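Local coordinates for protein Fe(2+) transporter FeoB (Legionella pneumophila, PDB 3IBY) that probably carries ferrous iron across the bacterial inner membrane in a GTP-driven uptake system, this chain being its cytosolic portion with the GTPase domain, at residues Q181-L186 with R206-D211. Residues are numbered along the deposited sequence; the frame is centred on the assembly and turned at random.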
ATOM      1  N   GLN A 181      -9.422 -19.971 -10.263  1.00  9.46           N
ATOM      2  CA  GLN A 181     -10.325 -20.879  -9.601  1.00  9.88           C
ATOM      3  C   GLN A 181     -10.009 -20.949  -8.086  1.00  9.74           C
ATOM      4  O   GLN A 181     -10.909 -20.819  -7.257  1.00  9.58           O
ATOM      5  CB  GLN A 181     -10.241 -22.259 -10.277  1.00 10.17           C
ATOM      6  CG  GLN A 181     -11.460 -23.190 -10.082  1.00 12.19           C
ATOM      7  CD  GLN A 181     -11.225 -24.362  -9.102  1.00 14.31           C
ATOM      8  OE1 GLN A 181     -10.077 -24.694  -8.737  1.00 14.33           O
ATOM      9  NE2 GLN A 181     -12.325 -25.010  -8.698  1.00 13.68           N
ATOM     10  N   ILE A 182      -8.734 -21.119  -7.730  1.00  9.66           N
ATOM     11  CA  ILE A 182      -8.339 -21.346  -6.330  1.00  9.32           C
ATOM     12  C   ILE A 182      -8.579 -20.108  -5.484  1.00  8.90           C
ATOM     13  O   ILE A 182      -9.063 -20.214  -4.373  1.00  8.35           O
ATOM     14  CB  ILE A 182      -6.838 -21.759  -6.187  1.00  9.54           C
ATOM     15  CG1 ILE A 182      -6.592 -23.139  -6.781  1.00  9.55           C
ATOM     16  CG2 ILE A 182      -6.409 -21.783  -4.697  1.00  9.75           C
ATOM     17  CD1 ILE A 182      -5.117 -23.499  -6.932  1.00  9.12           C
ATOM     18  N   LEU A 183      -8.217 -18.944  -6.010  1.00  8.85           N
ATOM     19  CA  LEU A 183      -8.455 -17.690  -5.317  1.00  9.13           C
ATOM     20  C   LEU A 183      -9.958 -17.412  -5.136  1.00  9.43           C
ATOM     21  O   LEU A 183     -10.359 -16.845  -4.102  1.00 10.14           O
ATOM     22  CB  LEU A 183      -7.794 -16.511  -6.045  1.00  9.35           C
ATOM     23  CG  LEU A 183      -6.263 -16.322  -6.088  1.00  9.65           C
ATOM     24  CD1 LEU A 183      -5.943 -15.195  -7.058  1.00  8.83           C
ATOM     25  CD2 LEU A 183      -5.592 -16.032  -4.706  1.00 10.28           C
ATOM     26  N   ASN A 184     -10.795 -17.800  -6.105  1.00  8.79           N
ATOM     27  CA  ASN A 184     -12.235 -17.569  -5.959  1.00  8.50           C
ATOM     28  C   ASN A 184     -12.888 -18.546  -4.955  1.00  8.66           C
ATOM     29  O   ASN A 184     -13.849 -18.175  -4.263  1.00  8.49           O
ATOM     30  CB  ASN A 184     -12.956 -17.583  -7.321  1.00  8.28           C
ATOM     31  CG  ASN A 184     -12.422 -16.530  -8.293  1.00  7.33           C
ATOM     32  OD1 ASN A 184     -11.944 -15.466  -7.911  1.00  6.86           O
ATOM     33  ND2 ASN A 184     -12.494 -16.843  -9.559  1.00  6.20           N
ATOM     34  N   ASP A 185     -12.374 -19.783  -4.869  1.00  8.76           N
ATOM     35  CA  ASP A 185     -12.800 -20.738  -3.813  1.00  8.71           C
ATOM     36  C   ASP A 185     -12.376 -20.189  -2.444  1.00  8.57           C
ATOM     37  O   ASP A 185     -13.148 -20.147  -1.491  1.00  8.44           O
ATOM     38  CB  ASP A 185     -12.214 -22.156  -4.015  1.00  8.51           C
ATOM     39  CG  ASP A 185     -13.073 -23.045  -4.935  1.00  8.84           C
ATOM     40  OD1 ASP A 185     -12.536 -24.032  -5.501  1.00  6.26           O
ATOM     41  OD2 ASP A 185     -14.282 -22.757  -5.102  1.00  9.82           O
ATOM     42  N   LEU A 186     -11.138 -19.747  -2.372  1.00  8.59           N
ATOM     43  CA  LEU A 186     -10.596 -19.223  -1.151  1.00  8.65           C
ATOM     44  C   LEU A 186     -11.426 -18.023  -0.679  1.00  9.00           C
ATOM     45  O   LEU A 186     -11.888 -18.023   0.460  1.00  9.01           O
ATOM     46  CB  LEU A 186      -9.134 -18.868  -1.374  1.00  8.52           C
ATOM     47  CG  LEU A 186      -8.257 -18.808  -0.149  1.00  8.54           C
ATOM     48  CD1 LEU A 186      -8.264 -20.141   0.563  1.00  8.99           C
ATOM     49  CD2 LEU A 186      -6.857 -18.413  -0.568  1.00  7.89           C
ATOM     50  N   ARG A 206      -3.420 -12.640   0.379  1.00  4.60           N
ATOM     51  CA  ARG A 206      -2.324 -12.830   1.309  1.00  5.62           C
ATOM     52  C   ARG A 206      -2.044 -14.316   1.586  1.00  6.06           C
ATOM     53  O   ARG A 206      -0.883 -14.778   1.574  1.00  5.03           O
ATOM     54  CB  ARG A 206      -2.598 -12.038   2.596  1.00  6.08           C
ATOM     55  CG  ARG A 206      -2.054 -10.598   2.610  1.00  6.06           C
ATOM     56  CD  ARG A 206      -1.504 -10.125   1.253  1.00  7.42           C
ATOM     57  NE  ARG A 206      -2.351  -9.091   0.680  1.00  6.73           N
ATOM     58  CZ  ARG A 206      -2.381  -8.734  -0.592  1.00  7.31           C
ATOM     59  NH1 ARG A 206      -1.654  -9.332  -1.530  1.00  6.17           N
ATOM     60  NH2 ARG A 206      -3.178  -7.749  -0.932  1.00 11.59           N
ATOM     61  N   LEU A 207      -3.107 -15.055   1.847  1.00  6.89           N
ATOM     62  CA  LEU A 207      -2.996 -16.501   1.996  1.00  7.82           C
ATOM     63  C   LEU A 207      -2.309 -17.098   0.770  1.00  8.06           C
ATOM     64  O   LEU A 207      -1.353 -17.862   0.890  1.00  7.83           O
ATOM     65  CB  LEU A 207      -4.385 -17.108   2.164  1.00  7.82           C
ATOM     66  CG  LEU A 207      -4.849 -17.452   3.569  1.00  8.86           C
ATOM     67  CD1 LEU A 207      -4.039 -16.653   4.598  1.00 10.62           C
ATOM     68  CD2 LEU A 207      -6.375 -17.254   3.697  1.00  9.03           C
ATOM     69  N   ALA A 208      -2.799 -16.716  -0.405  1.00  8.72           N
ATOM     70  CA  ALA A 208      -2.245 -17.161  -1.683  1.00  9.03           C
ATOM     71  C   ALA A 208      -0.767 -16.900  -1.755  1.00  9.40           C
ATOM     72  O   ALA A 208      -0.028 -17.650  -2.361  1.00  9.59           O
ATOM     73  CB  ALA A 208      -2.941 -16.460  -2.825  1.00  9.01           C
ATOM     74  N   GLU A 209      -0.323 -15.830  -1.128  1.00 10.25           N
ATOM     75  CA  GLU A 209       1.087 -15.505  -1.157  1.00 10.87           C
ATOM     76  C   GLU A 209       1.848 -16.239  -0.105  1.00 11.62           C
ATOM     77  O   GLU A 209       3.088 -16.257  -0.142  1.00 11.80           O
ATOM     78  CB  GLU A 209       1.272 -14.019  -1.005  1.00 11.10           C
ATOM     79  CG  GLU A 209       0.712 -13.261  -2.243  1.00 11.68           C
ATOM     80  CD  GLU A 209       0.588 -11.769  -2.022  1.00 10.62           C
ATOM     81  OE1 GLU A 209       1.284 -11.237  -1.131  1.00  6.53           O
ATOM     82  OE2 GLU A 209      -0.209 -11.149  -2.760  1.00 12.72           O
ATOM     83  N   GLY A 210       1.113 -16.871   0.809  1.00 12.02           N
ATOM     84  CA  GLY A 210       1.712 -17.648   1.873  1.00 12.66           C
ATOM     85  C   GLY A 210       1.842 -16.853   3.165  1.00 13.46           C
ATOM     86  O   GLY A 210       2.802 -17.054   3.921  1.00 14.13           O
ATOM     87  N   ASP A 211       0.880 -15.969   3.447  1.00 13.84           N
ATOM     88  CA  ASP A 211       0.933 -15.223   4.680  1.00 13.98           C
ATOM     89  C   ASP A 211       0.399 -16.005   5.880  1.00 13.90           C
ATOM     90  O   ASP A 211      -0.737 -16.494   5.889  1.00 12.70           O
ATOM     91  CB  ASP A 211       0.220 -13.875   4.613  1.00 14.45           C
ATOM     92  CG  ASP A 211       0.345 -13.123   5.932  1.00 15.26           C
ATOM     93  OD1 ASP A 211       1.425 -12.523   6.151  1.00 15.47           O
ATOM     94  OD2 ASP A 211      -0.593 -13.227   6.776  1.00 16.60           O
TER
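Leu186 and Leu183, one helical turn apart on helix 177-193, reach across to Leu207 and Ala208 near the C-terminal end of helix 197-209. The link is wholly apolar: Leu183 and Leu186 each touch through CD2, Leu207 answers with CB and Ala208 with its methyl. Leu186 has CG anti to its backbone N (chi1 -157°), extended across to helix 197-209, and chi2 (59°) then sets CD2 3.9 Å from Leu207 CB, the two side chains slanting past one another. That same methyl lies 4.4 Å from the backbone N of Ala208. Leu183 is turned the other way, CG anti to its carbonyl carbon, and its CD2 lies 3.3 Å from Ala208 CB, tight as modelled, though the exact closeness is doubtful. The small side chain of Ala208 is consistent with the near approach here, the CA atoms of Leu183 and Ala208 being 7.2 Å apart.

Helix 197-209 stops just beyond the contact in a Schellman motif: Gly210 N bonds to Leu207 O, Asp211 N bonds to Arg206 O, and Gly210 takes a positive phi of 96°. On the side turned from Leu183 and Leu186, Arg206 forms two salt bridges: NH1 with Glu209 OE2, its hydrogen bond weak and bent, and NH2 with Glu108 OE1, close to the end of helix 96-106 in the G domain. Leu223 of helix 219-229 covers both Leu186 and Leu207, while Leu238 of helix 234-253 covers Leu183 and Ala208.

The contact thus belongs to the core of the helical domain that follows the G domain, away from the predicted GTP-binding residues. Between these two segments, cohesion depends on van der Waals packing and the exclusion of water from four buried side chains, without directional polar bonds.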